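PDB 4H0A: uncharacterized protein from Staphylococcus aureus subsp. aureus, which is of unknown function but belongs to the CAP (cysteine-rich secretory protein) family, joining a CAP-associated N-terminal region to a CAP domain. Local coordinates for residues K50-K55 and Y72-K77; S103-G108 and I148-I153; S138-K143 and S159-K164; H287-S292 and Y316-L321. All coordinates share one frame; numbering follows the deposited sequence.

Contact 1 (K50-K55 and Y72-K77); sequences KVLTSK and YVFKDK. With EDO (1,2-ethanediol), chain E.
Leu52 overlaps the far end of the Phe74 ring, its CB lying 3.9 Å from Phe74 CZ and its CD1 4.0 Å from Phe74 CE1. The pair packs helix 50-56 against strand 69-76 of the antiparallel sheet in the CAP-associated N-terminal region, where both residues are buried. Phe74 holds its CG anti to its own carbonyl carbon (chi1 -61°), and the ring reaches from the strand to the helix with its CZ end foremost. Leu52 meets it obliquely, squarely over neither face nor rim. Thr53, one residue on in the helix, brings OG1 to the ring edge near its plane, 4.4 Å from Phe74 CZ, a loose approach. Trp44 of a loop and Val83 of the neighbouring strand 79-86 also touch Leu52, and Ala59 touches Phe74, so the two apolar side chains join a larger core beneath the helix. Within the helix, Lys50 O accepts both Ser54 N and Ser54 OG, from opposite faces of its carbonyl plane. Lys75, the next residue after Phe74, forms a salt bridge through NZ with Glu211 of helix 201-219, which ties this strand to the CAP part of the chain. A 1,2-ethanediol molecule, probably from the crystallisation liquor, sits beside Lys75 and Asp76; its O1 donates a weak 3.5 Å hydrogen bond to Lys75 O and its O2 another weak one to Asp76 OD2.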
loop_
_atom_site.group_PDB
_atom_site.type_symbol
_atom_site.label_atom_id
_atom_site.label_comp_id
_atom_site.label_asym_id
_atom_site.label_seq_id
_atom_site.Cartn_x
_atom_site.Cartn_y
_atom_site.Cartn_z
ATOM N N LYS A 50 -4.847 2.808 -22.214
ATOM C CA LYS A 50 -6.051 2.586 -23.039
ATOM C C LYS A 50 -6.450 1.094 -23.116
ATOM O O LYS A 50 -7.621 0.797 -23.339
ATOM C CB LYS A 50 -5.844 3.122 -24.462
ATOM C CG LYS A 50 -5.830 4.649 -24.566
ATOM C CD LYS A 50 -5.396 5.101 -25.973
ATOM C CE LYS A 50 -4.442 6.265 -25.980
ATOM N NZ LYS A 50 -3.713 6.375 -27.272
ATOM N N VAL A 51 -5.491 0.167 -22.913
ATOM C CA VAL A 51 -5.760 -1.272 -22.912
ATOM C C VAL A 51 -6.723 -1.637 -21.763
ATOM O O VAL A 51 -7.605 -2.471 -21.963
ATOM C CB VAL A 51 -4.441 -2.091 -22.834
ATOM C CG1 VAL A 51 -4.718 -3.575 -22.593
ATOM C CG2 VAL A 51 -3.616 -1.898 -24.101
ATOM N N LEU A 52 -6.568 -1.027 -20.581
ATOM C CA LEU A 52 -7.456 -1.312 -19.442
ATOM C C LEU A 52 -8.774 -0.578 -19.570
ATOM O O LEU A 52 -9.814 -1.132 -19.211
ATOM C CB LEU A 52 -6.804 -0.930 -18.115
ATOM C CG LEU A 52 -5.445 -1.537 -17.815
ATOM C CD1 LEU A 52 -5.040 -1.197 -16.406
ATOM C CD2 LEU A 52 -5.445 -3.066 -17.998
ATOM N N THR A 53 -8.747 0.673 -20.056
ATOM C CA THR A 53 -9.975 1.438 -20.254
ATOM C C THR A 53 -10.893 0.663 -21.216
ATOM O O THR A 53 -12.091 0.610 -20.981
ATOM C CB THR A 53 -9.658 2.861 -20.728
ATOM O OG1 THR A 53 -9.026 3.538 -19.638
ATOM C CG2 THR A 53 -10.904 3.631 -21.161
ATOM N N SER A 54 -10.327 0.014 -22.243
ATOM C CA SER A 54 -11.106 -0.811 -23.173
ATOM C C SER A 54 -11.687 -2.056 -22.483
ATOM O O SER A 54 -12.854 -2.375 -22.691
ATOM C CB SER A 54 -10.242 -1.246 -24.354
ATOM O OG SER A 54 -9.895 -0.125 -25.151
ATOM N N LYS A 55 -10.882 -2.744 -21.661
ATOM C CA LYS A 55 -11.302 -3.958 -20.955
ATOM C C LYS A 55 -12.333 -3.673 -19.841
ATOM O O LYS A 55 -13.352 -4.362 -19.774
ATOM C CB LYS A 55 -10.068 -4.658 -20.345
ATOM C CG LYS A 55 -10.333 -6.042 -19.740
ATOM C CD LYS A 55 -9.124 -6.579 -18.951
ATOM C CE LYS A 55 -8.212 -7.469 -19.765
ATOM N NZ LYS A 55 -8.715 -8.869 -19.849
ATOM N N TYR A 72 -4.580 5.330 -11.689
ATOM C CA TYR A 72 -5.920 4.968 -12.151
ATOM C C TYR A 72 -6.424 3.922 -11.211
ATOM O O TYR A 72 -5.726 2.924 -11.018
ATOM C CB TYR A 72 -5.885 4.406 -13.586
ATOM C CG TYR A 72 -5.540 5.417 -14.649
ATOM C CD1 TYR A 72 -4.245 5.908 -14.777
ATOM C CD2 TYR A 72 -6.491 5.829 -15.579
ATOM C CE1 TYR A 72 -3.927 6.863 -15.741
ATOM C CE2 TYR A 72 -6.178 6.762 -16.566
ATOM C CZ TYR A 72 -4.898 7.288 -16.629
ATOM O OH TYR A 72 -4.574 8.194 -17.600
ATOM N N VAL A 73 -7.612 4.104 -10.630
ATOM C CA VAL A 73 -8.128 3.084 -9.728
ATOM C C VAL A 73 -9.296 2.413 -10.411
ATOM O O VAL A 73 -10.208 3.098 -10.878
ATOM C CB VAL A 73 -8.504 3.665 -8.349
ATOM C CG1 VAL A 73 -9.041 2.575 -7.412
ATOM C CG2 VAL A 73 -7.297 4.369 -7.731
ATOM N N PHE A 74 -9.269 1.072 -10.482
ATOM C CA PHE A 74 -10.353 0.279 -11.051
ATOM C C PHE A 74 -10.829 -0.670 -9.982
ATOM O O PHE A 74 -10.014 -1.411 -9.435
ATOM C CB PHE A 74 -9.885 -0.518 -12.274
ATOM C CG PHE A 74 -9.379 0.289 -13.430
ATOM C CD1 PHE A 74 -8.033 0.630 -13.524
ATOM C CD2 PHE A 74 -10.229 0.654 -14.467
ATOM C CE1 PHE A 74 -7.556 1.337 -14.624
ATOM C CE2 PHE A 74 -9.746 1.352 -15.570
ATOM C CZ PHE A 74 -8.414 1.690 -15.642
ATOM N N LYS A 75 -12.119 -0.672 -9.671
ATOM C CA LYS A 75 -12.573 -1.592 -8.635
ATOM C C LYS A 75 -13.990 -2.045 -8.832
ATOM O O LYS A 75 -14.803 -1.363 -9.446
ATOM C CB LYS A 75 -12.437 -0.946 -7.257
ATOM C CG LYS A 75 -13.157 0.366 -7.101
ATOM C CD LYS A 75 -13.057 0.913 -5.694
ATOM C CE LYS A 75 -14.037 2.051 -5.496
ATOM N NZ LYS A 75 -14.085 2.503 -4.086
ATOM N N ASP A 76 -14.278 -3.215 -8.275
ATOM C CA ASP A 76 -15.610 -3.789 -8.273
ATOM C C ASP A 76 -15.682 -4.741 -7.071
ATOM O O ASP A 76 -14.731 -4.810 -6.293
ATOM C CB ASP A 76 -15.937 -4.453 -9.629
ATOM C CG ASP A 76 -15.153 -5.696 -10.011
ATOM O OD1 ASP A 76 -14.543 -6.318 -9.117
ATOM O OD2 ASP A 76 -15.185 -6.072 -11.202
ATOM N N LYS A 77 -16.782 -5.441 -6.892
ATOM C CA LYS A 77 -16.941 -6.330 -5.742
ATOM C C LYS A 77 -15.815 -7.360 -5.588
ATOM O O LYS A 77 -15.444 -7.637 -4.449
ATOM C CB LYS A 77 -18.295 -7.079 -5.803
ATOM C CG LYS A 77 -18.638 -7.827 -4.521
ATOM C CD LYS A 77 -20.122 -8.202 -4.439
ATOM C CE LYS A 77 -20.978 -7.094 -3.869
ATOM N NZ LYS A 77 -22.394 -7.523 -3.693
HETATM C C1 EDO E . -13.674 -3.361 -13.158
HETATM O O1 EDO E . -13.785 -2.031 -12.709
HETATM C C2 EDO E . -12.340 -3.946 -12.677
HETATM O O2 EDO E . -12.326 -5.326 -13.000
#

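Contact 2 (S103-G108 and I148-I153); sequences SPLKIG and IKYGDI
Pro104 lies over one face of the Tyr150 ring, its CD 4.2 Å from the ring centroid and 20° off the ring normal, a CH-pi contact. The two side chains come from opposite directions, and the proline is displaced toward the hydroxyl end, where its CG is 3.5 Å from Tyr150 CE1 and 3.6 Å from Tyr150 OH. Ile148, two residues earlier on the same strand, puts CG2 against the opposite face, also toward the rim, so that the phenol is sandwiched between proline and isoleucine. Leu105 crosses the tyrosine obliquely and closes round its end: CD2 stands 3.9 Å from Tyr150 OH. With CG anti to the carbonyl carbon (chi1 -71°), Tyr150 extends its ring from strand 145-150 to the loop that follows strand 89-96. A cis peptide bond precedes Pro104, whose pyrrolidine ring lies beside the phenol. Beyond the tyrosine, a type II' turn from Tyr150 to Ile153 leads into strand 153-159, closed by Tyr150 N to Ile153 O at 2.8 Å and Ile153 N to Tyr150 O at 3.0 Å. Val157 and Val169 of the adjoining strands touch Leu105, and Phe171 touches Tyr150, so the loop lies across the outer hairpin of the seven-stranded sheet. The loop is thus held to the tyrosine by apolar and CH-pi contacts, which depend on shape and ring orientation.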
loop_
_atom_site.group_PDB
_atom_site.type_symbol
_atom_site.label_atom_id
_atom_site.label_comp_id
_atom_site.label_asym_id
_atom_site.label_seq_id
_atom_site.Cartn_x
_atom_site.Cartn_y
_atom_site.Cartn_z
ATOM N N SER A 103 -0.942 -14.056 -11.720
ATOM C CA SER A 103 -0.085 -15.176 -12.121
ATOM C C SER A 103 1.381 -14.733 -12.230
ATOM O O SER A 103 1.636 -13.595 -12.622
ATOM C CB SER A 103 -0.543 -15.774 -13.446
ATOM O OG SER A 103 -1.813 -16.381 -13.304
ATOM N N PRO A 104 2.353 -15.570 -11.815
ATOM C CA PRO A 104 2.221 -16.968 -11.354
ATOM C C PRO A 104 1.743 -17.125 -9.909
ATOM O O PRO A 104 1.633 -18.252 -9.431
ATOM C CB PRO A 104 3.649 -17.509 -11.515
ATOM C CG PRO A 104 4.517 -16.323 -11.264
ATOM C CD PRO A 104 3.769 -15.157 -11.882
ATOM N N LEU A 105 1.427 -16.016 -9.225
ATOM C CA LEU A 105 0.960 -16.061 -7.846
ATOM C C LEU A 105 -0.563 -16.163 -7.806
ATOM O O LEU A 105 -1.215 -16.108 -8.850
ATOM C CB LEU A 105 1.445 -14.803 -7.107
ATOM C CG LEU A 105 2.975 -14.608 -7.199
ATOM C CD1 LEU A 105 3.348 -13.207 -7.036
ATOM C CD2 LEU A 105 3.697 -15.485 -6.209
ATOM N N LYS A 106 -1.120 -16.368 -6.609
ATOM C CA LYS A 106 -2.564 -16.408 -6.393
ATOM C C LYS A 106 -2.879 -15.805 -5.052
ATOM O O LYS A 106 -2.273 -16.204 -4.062
ATOM C CB LYS A 106 -3.125 -17.844 -6.455
ATOM C CG LYS A 106 -3.047 -18.496 -7.823
ATOM C CD LYS A 106 -3.646 -19.899 -7.829
ATOM C CE LYS A 106 -3.285 -20.683 -9.070
ATOM N NZ LYS A 106 -3.872 -20.094 -10.306
ATOM N N ILE A 107 -3.859 -14.897 -4.989
ATOM C CA ILE A 107 -4.293 -14.333 -3.710
ATOM C C ILE A 107 -4.815 -15.494 -2.851
ATOM O O ILE A 107 -5.607 -16.297 -3.341
ATOM C CB ILE A 107 -5.387 -13.229 -3.894
ATOM C CG1 ILE A 107 -4.901 -12.035 -4.774
ATOM C CG2 ILE A 107 -5.904 -12.742 -2.534
ATOM C CD1 ILE A 107 -3.630 -11.409 -4.376
ATOM N N GLY A 108 -4.350 -15.582 -1.614
ATOM C CA GLY A 108 -4.753 -16.639 -0.692
ATOM C C GLY A 108 -3.850 -17.858 -0.683
ATOM O O GLY A 108 -4.047 -18.738 0.154
ATOM N N ILE A 148 10.412 -10.152 -6.237
ATOM C CA ILE A 148 10.729 -11.220 -7.194
ATOM C C ILE A 148 10.908 -10.619 -8.565
ATOM O O ILE A 148 10.085 -9.803 -8.961
ATOM C CB ILE A 148 9.618 -12.314 -7.217
ATOM C CG1 ILE A 148 9.275 -12.809 -5.789
ATOM C CG2 ILE A 148 10.042 -13.491 -8.112
ATOM C CD1 ILE A 148 8.078 -13.744 -5.689
ATOM N N LYS A 149 11.944 -11.046 -9.313
ATOM C CA LYS A 149 12.142 -10.558 -10.671
ATOM C C LYS A 149 11.494 -11.556 -11.626
ATOM O O LYS A 149 11.833 -12.734 -11.590
ATOM C CB LYS A 149 13.636 -10.372 -10.981
ATOM C CG LYS A 149 13.895 -9.621 -12.283
ATOM C CD LYS A 149 15.377 -9.310 -12.481
ATOM C CE LYS A 149 15.646 -8.634 -13.806
ATOM N NZ LYS A 149 17.057 -8.184 -13.926
ATOM N N TYR A 150 10.523 -11.099 -12.430
ATOM C CA TYR A 150 9.835 -11.902 -13.446
ATOM C C TYR A 150 10.167 -11.296 -14.786
ATOM O O TYR A 150 9.652 -10.224 -15.113
ATOM C CB TYR A 150 8.316 -11.907 -13.217
ATOM C CG TYR A 150 7.886 -12.706 -12.008
ATOM C CD1 TYR A 150 8.033 -14.088 -11.972
ATOM C CD2 TYR A 150 7.292 -12.087 -10.917
ATOM C CE1 TYR A 150 7.643 -14.829 -10.863
ATOM C CE2 TYR A 150 6.871 -12.822 -9.812
ATOM C CZ TYR A 150 7.036 -14.195 -9.793
ATOM O OH TYR A 150 6.630 -14.926 -8.703
ATOM N N GLY A 151 11.057 -11.938 -15.533
ATOM C CA GLY A 151 11.510 -11.390 -16.802
ATOM C C GLY A 151 12.249 -10.092 -16.538
ATOM O O GLY A 151 13.156 -10.078 -15.704
ATOM N N ASP A 152 11.813 -8.990 -17.178
ATOM C CA ASP A 152 12.409 -7.653 -17.005
ATOM C C ASP A 152 11.642 -6.797 -15.973
ATOM O O ASP A 152 12.011 -5.639 -15.769
ATOM C CB ASP A 152 12.453 -6.896 -18.352
ATOM N N ILE A 153 10.585 -7.339 -15.324
ATOM C CA ILE A 153 9.817 -6.567 -14.336
ATOM C C ILE A 153 9.925 -7.231 -12.969
ATOM O O ILE A 153 10.528 -8.306 -12.838
ATOM C CB ILE A 153 8.339 -6.356 -14.773
ATOM C CG1 ILE A 153 7.562 -7.688 -14.930
ATOM C CG2 ILE A 153 8.302 -5.545 -16.065
ATOM C CD1 ILE A 153 6.042 -7.499 -14.910
#

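Contact 3 (S138-K143 and S159-K164); sequences SDEDLK and SDQQSK
Ser159, at the end of strand 153-159, sets CB 3.8 Å from Lys143 O, near the last turn of helix 139-144; its buried OG has no hydrogen-bonding partner in the model. Asp160 turns away from the helix and serves its own loop: the bond from Ser163 N to OD2, 2.9 Å, makes an Asx motif, to which Ser163 OG adds a second donor at 2.7 Å from the opposite face of the carboxylate plane. OD2 also forms a salt bridge with Lys220. Gln161 then extends its chain to Glu140, whose side chain it crosses at about a right angle, with carboxylate and amide planes 82° apart. Glu140 reaches it with CG anti to its backbone N (chi1 -179°). Lys164 N returns weakly to Asp160 O ahead of strand 166-172. At the other end of the helix, Ser138 and Asp141 complete a capping box, its Asp141 N to Ser138 OG bond weak. The whole is a capped short helix packed beside the loop joining the two strands of a beta hairpin, 153-159 and 166-172.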
loop_
_atom_site.group_PDB
_atom_site.type_symbol
_atom_site.label_atom_id
_atom_site.label_comp_id
_atom_site.label_asym_id
_atom_site.label_seq_id
_atom_site.Cartn_x
_atom_site.Cartn_y
_atom_site.Cartn_z
ATOM N N SER A 138 15.457 -7.027 4.644
ATOM C CA SER A 138 15.461 -7.563 6.016
ATOM C C SER A 138 14.761 -8.922 6.082
ATOM O O SER A 138 14.196 -9.369 5.080
ATOM C CB SER A 138 14.788 -6.585 6.984
ATOM O OG SER A 138 13.381 -6.492 6.807
ATOM N N ASP A 139 14.808 -9.589 7.262
ATOM C CA ASP A 139 14.157 -10.900 7.451
ATOM C C ASP A 139 12.662 -10.821 7.187
ATOM O O ASP A 139 12.118 -11.687 6.504
ATOM C CB ASP A 139 14.390 -11.461 8.871
ATOM C CG ASP A 139 15.583 -12.386 8.979
ATOM O OD1 ASP A 139 15.813 -13.171 8.034
ATOM O OD2 ASP A 139 16.287 -12.330 10.016
ATOM N N GLU A 140 12.014 -9.792 7.750
ATOM C CA GLU A 140 10.589 -9.516 7.583
ATOM C C GLU A 140 10.252 -9.277 6.095
ATOM O O GLU A 140 9.219 -9.766 5.633
ATOM C CB GLU A 140 10.194 -8.283 8.433
ATOM C CG GLU A 140 8.722 -7.895 8.381
ATOM C CD GLU A 140 8.350 -6.731 9.284
ATOM O OE1 GLU A 140 8.577 -6.836 10.510
ATOM O OE2 GLU A 140 7.809 -5.725 8.769
ATOM N N ASP A 141 11.124 -8.543 5.349
ATOM C CA ASP A 141 10.888 -8.233 3.926
ATOM C C ASP A 141 10.845 -9.490 3.049
ATOM O O ASP A 141 9.973 -9.589 2.197
ATOM C CB ASP A 141 11.965 -7.276 3.367
ATOM C CG ASP A 141 11.996 -5.890 3.986
ATOM O OD1 ASP A 141 10.913 -5.370 4.339
ATOM O OD2 ASP A 141 13.094 -5.294 4.050
ATOM N N LEU A 142 11.753 -10.448 3.255
ATOM C CA LEU A 142 11.774 -11.662 2.425
ATOM C C LEU A 142 10.564 -12.560 2.620
ATOM O O LEU A 142 10.152 -13.244 1.677
ATOM C CB LEU A 142 13.026 -12.499 2.719
ATOM C CG LEU A 142 14.319 -11.901 2.234
ATOM C CD1 LEU A 142 15.487 -12.557 2.919
ATOM C CD2 LEU A 142 14.452 -12.056 0.729
ATOM N N LYS A 143 10.039 -12.608 3.844
ATOM C CA LYS A 143 8.907 -13.481 4.163
ATOM C C LYS A 143 7.561 -12.821 3.845
ATOM O O LYS A 143 6.632 -13.533 3.468
ATOM C CB LYS A 143 8.931 -13.892 5.651
ATOM C CG LYS A 143 9.461 -15.304 5.912
ATOM C CD LYS A 143 10.953 -15.450 5.675
ATOM C CE LYS A 143 11.433 -16.811 6.116
ATOM N NZ LYS A 143 12.868 -17.037 5.794
ATOM N N SER A 159 2.492 -10.695 2.116
ATOM C CA SER A 159 1.942 -11.823 2.877
ATOM C C SER A 159 1.641 -11.423 4.282
ATOM O O SER A 159 2.217 -10.471 4.809
ATOM C CB SER A 159 2.899 -13.009 2.914
ATOM O OG SER A 159 3.280 -13.431 1.616
ATOM N N ASP A 160 0.779 -12.211 4.911
ATOM C CA ASP A 160 0.360 -11.995 6.280
ATOM C C ASP A 160 1.369 -12.671 7.213
ATOM O O ASP A 160 1.746 -13.816 6.976
ATOM C CB ASP A 160 -1.045 -12.584 6.446
ATOM C CG ASP A 160 -1.826 -12.088 7.641
ATOM O OD1 ASP A 160 -1.874 -10.865 7.849
ATOM O OD2 ASP A 160 -2.419 -12.929 8.352
ATOM N N GLN A 161 1.805 -11.978 8.268
ATOM C CA GLN A 161 2.763 -12.547 9.220
ATOM C C GLN A 161 2.082 -13.644 10.075
ATOM O O GLN A 161 2.760 -14.550 10.549
ATOM C CB GLN A 161 3.354 -11.436 10.115
ATOM C CG GLN A 161 4.797 -11.667 10.548
ATOM C CD GLN A 161 5.355 -10.433 11.224
ATOM O OE1 GLN A 161 4.764 -9.903 12.173
ATOM N NE2 GLN A 161 6.500 -9.937 10.759
ATOM N N GLN A 162 0.738 -13.569 10.241
ATOM C CA GLN A 162 -0.042 -14.535 11.018
ATOM C C GLN A 162 -0.493 -15.719 10.166
ATOM O O GLN A 162 -0.171 -16.852 10.508
ATOM C CB GLN A 162 -1.275 -13.862 11.653
ATOM C CG GLN A 162 -0.996 -13.272 13.030
ATOM C CD GLN A 162 -0.946 -14.329 14.103
ATOM O OE1 GLN A 162 0.117 -14.642 14.648
ATOM N NE2 GLN A 162 -2.093 -14.914 14.416
ATOM N N SER A 163 -1.268 -15.481 9.092
ATOM C CA SER A 163 -1.766 -16.580 8.250
ATOM C C SER A 163 -0.721 -17.096 7.250
ATOM O O SER A 163 -0.868 -18.221 6.787
ATOM C CB SER A 163 -3.029 -16.167 7.499
ATOM O OG SER A 163 -2.827 -15.048 6.655
ATOM N N LYS A 164 0.317 -16.300 6.921
ATOM C CA LYS A 164 1.363 -16.669 5.960
ATOM C C LYS A 164 0.772 -16.918 4.557
ATOM O O LYS A 164 1.318 -17.707 3.792
ATOM C CB LYS A 164 2.188 -17.872 6.466
ATOM C CG LYS A 164 2.709 -17.660 7.883
ATOM C CD LYS A 164 3.952 -18.487 8.184
ATOM C CE LYS A 164 4.471 -18.242 9.578
ATOM N NZ LYS A 164 5.794 -18.889 9.797
#

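Contact 4 (H287-S292 and Y316-L321); sequences HSWMNS and YSLIFL
The Trp289 indole presents the rim of its six-membered ring to strand 315-322: Tyr316 O lies at the edge, near the ring plane, 4.0 Å from CZ2, while Leu318 approaches obliquely, belonging to neither face nor edge. Leu318 CB stands 3.9 Å from Trp289 CH2 and the same from CZ3, and its CD2 follows at 4.1 Å from CZ3, so the leucine lies against the outer corner of the indole. His295 meets the indole as well, the two ring planes inclined at about 30°. Trp289 carries its CG anti to the carbonyl carbon (chi1 -71°), which sends the indole from helix 282-290 toward the sheet, and its NE1 makes a weak hydrogen bond to Val275 O on the adjacent strand 270-277. Leu209 of helix 201-219 touches both Trp289 and Leu318, so helix, strand and a second helix share one buried apolar layer. Tyr316 starts toward the helix, but its phenol leads away and is hydrogen-bonded through OH to Gln205 NE2. The helix ends just past the tryptophan: Asn291 leaves helical geometry and its ND2 folds back to His287 O at 2.7 Å, while its OD1 hydrogen-bonds Thr144 OG1, as does His287 NE2. Ser317 and Ile319, alternating with Leu318, meet helix 229-242 on the other side. Helices on both sides of the sheet, with Trp289 between its helix and the sheet, accord with the alpha-beta-alpha sandwich of the CAP domain.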
loop_
_atom_site.group_PDB
_atom_site.type_symbol
_atom_site.label_atom_id
_atom_site.label_comp_id
_atom_site.label_asym_id
_atom_site.label_seq_id
_atom_site.Cartn_x
_atom_site.Cartn_y
_atom_site.Cartn_z
ATOM N N HIS A 287 1.458 -2.676 4.541
ATOM C CA HIS A 287 2.339 -3.803 4.850
ATOM C C HIS A 287 2.981 -3.630 6.242
ATOM O O HIS A 287 3.068 -4.607 6.989
ATOM C CB HIS A 287 3.435 -3.967 3.777
ATOM C CG HIS A 287 4.535 -4.894 4.197
ATOM N ND1 HIS A 287 5.721 -4.411 4.715
ATOM C CD2 HIS A 287 4.552 -6.246 4.253
ATOM C CE1 HIS A 287 6.438 -5.476 5.027
ATOM N NE2 HIS A 287 5.771 -6.601 4.777
ATOM N N SER A 288 3.441 -2.408 6.582
ATOM C CA SER A 288 4.070 -2.165 7.882
ATOM C C SER A 288 3.057 -2.292 9.019
ATOM O O SER A 288 3.391 -2.871 10.048
ATOM C CB SER A 288 4.752 -0.803 7.916
ATOM O OG SER A 288 5.854 -0.799 7.024
ATOM N N TRP A 289 1.809 -1.823 8.822
ATOM C CA TRP A 289 0.769 -1.978 9.850
ATOM C C TRP A 289 0.343 -3.448 9.976
ATOM O O TRP A 289 0.196 -3.942 11.095
ATOM C CB TRP A 289 -0.449 -1.088 9.550
ATOM C CG TRP A 289 -0.206 0.379 9.750
ATOM C CD1 TRP A 289 0.940 0.976 10.189
ATOM C CD2 TRP A 289 -1.127 1.439 9.473
ATOM N NE1 TRP A 289 0.774 2.337 10.241
ATOM C CE2 TRP A 289 -0.470 2.654 9.766
ATOM C CE3 TRP A 289 -2.447 1.482 9.004
ATOM C CZ2 TRP A 289 -1.106 3.895 9.645
ATOM C CZ3 TRP A 289 -3.077 2.712 8.893
ATOM C CH2 TRP A 289 -2.409 3.899 9.208
HETATM N N MSE A 290 0.199 -4.157 8.844
HETATM C CA MSE A 290 -0.178 -5.580 8.841
HETATM C C MSE A 290 0.898 -6.465 9.514
HETATM O O MSE A 290 0.564 -7.549 9.985
HETATM C CB MSE A 290 -0.406 -6.092 7.397
HETATM C CG MSE A 290 -1.670 -5.544 6.692
HETATM SE SE MSE A 290 -3.319 -6.188 7.441
HETATM C CE MSE A 290 -3.110 -8.090 7.215
ATOM N N ASN A 291 2.180 -6.017 9.555
ATOM C CA ASN A 291 3.274 -6.800 10.153
ATOM C C ASN A 291 3.648 -6.306 11.565
ATOM O O ASN A 291 4.685 -6.696 12.103
ATOM C CB ASN A 291 4.475 -6.811 9.213
ATOM C CG ASN A 291 4.220 -7.713 8.032
ATOM O OD1 ASN A 291 4.708 -8.831 7.982
ATOM N ND2 ASN A 291 3.391 -7.294 7.083
ATOM N N SER A 292 2.753 -5.521 12.190
ATOM C CA SER A 292 2.848 -5.068 13.570
ATOM C C SER A 292 1.577 -5.552 14.248
ATOM O O SER A 292 0.499 -5.101 13.867
ATOM C CB SER A 292 2.990 -3.551 13.627
ATOM O OG SER A 292 2.782 -3.062 14.942
ATOM N N TYR A 316 0.786 9.439 7.825
ATOM C CA TYR A 316 -0.474 8.742 7.600
ATOM C C TYR A 316 -1.099 8.455 8.947
ATOM O O TYR A 316 -0.440 7.848 9.771
ATOM C CB TYR A 316 -0.231 7.425 6.854
ATOM C CG TYR A 316 0.002 7.565 5.366
ATOM C CD1 TYR A 316 1.263 7.876 4.865
ATOM C CD2 TYR A 316 -0.996 7.249 4.455
ATOM C CE1 TYR A 316 1.503 7.928 3.493
ATOM C CE2 TYR A 316 -0.769 7.297 3.083
ATOM C CZ TYR A 316 0.483 7.634 2.604
ATOM O OH TYR A 316 0.678 7.663 1.243
ATOM N N SER A 317 -2.344 8.871 9.185
ATOM C CA SER A 317 -3.041 8.609 10.451
ATOM C C SER A 317 -4.412 8.026 10.162
ATOM O O SER A 317 -5.096 8.544 9.287
ATOM C CB SER A 317 -3.181 9.895 11.256
ATOM O OG SER A 317 -4.073 9.728 12.347
ATOM N N LEU A 318 -4.819 6.961 10.887
ATOM C CA LEU A 318 -6.138 6.347 10.708
ATOM C C LEU A 318 -6.725 6.017 12.067
ATOM O O LEU A 318 -6.178 5.180 12.786
ATOM C CB LEU A 318 -6.041 5.083 9.834
ATOM C CG LEU A 318 -7.367 4.485 9.324
ATOM C CD1 LEU A 318 -8.157 5.499 8.462
ATOM C CD2 LEU A 318 -7.113 3.228 8.513
ATOM N N ILE A 319 -7.824 6.697 12.429
ATOM C CA ILE A 319 -8.525 6.492 13.697
ATOM C C ILE A 319 -9.647 5.503 13.450
ATOM O O ILE A 319 -10.347 5.630 12.449
ATOM C CB ILE A 319 -9.052 7.836 14.260
ATOM C CG1 ILE A 319 -7.872 8.793 14.544
ATOM C CG2 ILE A 319 -9.894 7.607 15.532
ATOM C CD1 ILE A 319 -8.254 10.182 14.866
ATOM N N PHE A 320 -9.828 4.536 14.360
ATOM C CA PHE A 320 -10.893 3.526 14.292
ATOM C C PHE A 320 -11.881 3.765 15.397
ATOM O O PHE A 320 -11.495 4.255 16.456
ATOM C CB PHE A 320 -10.326 2.106 14.438
ATOM C CG PHE A 320 -9.157 1.810 13.545
ATOM C CD1 PHE A 320 -7.867 2.139 13.933
ATOM C CD2 PHE A 320 -9.348 1.248 12.292
ATOM C CE1 PHE A 320 -6.792 1.898 13.094
ATOM C CE2 PHE A 320 -8.270 0.995 11.459
ATOM C CZ PHE A 320 -6.997 1.314 11.869
ATOM N N LEU A 321 -13.140 3.371 15.187
ATOM C CA LEU A 321 -14.171 3.569 16.196
ATOM C C LEU A 321 -15.230 2.484 16.175
ATOM O O LEU A 321 -15.653 2.034 15.108
ATOM C CB LEU A 321 -14.844 4.920 15.933
ATOM C CG LEU A 321 -15.541 5.584 17.111
ATOM C CD1 LEU A 321 -14.528 6.278 18.016
ATOM C CD2 LEU A 321 -16.597 6.566 16.627
#

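How the contacts relate
Contacts 1, 2 and 3 lie in the CAP-associated N-terminal region and contact 4 in the CAP domain. Contacts 1 and 2 reach the same seven-stranded sheet, their centres about 20 Å apart and nearest atoms about 11 Å apart. Contacts 2 and 3 interleave along the chain, and helix 139-144 is followed directly by strand 145-150; their centres are about 16 Å apart. Contacts 3 and 4 meet directly across the boundary between the two parts: Glu140 OE2 approaches Asn291 CB at 3.5 Å, and Asp160 packs beside Met290. Contact 1 lies opposite contact 4 about the chain centre, about 27 Å from it centre to centre, and holds the ethanediol.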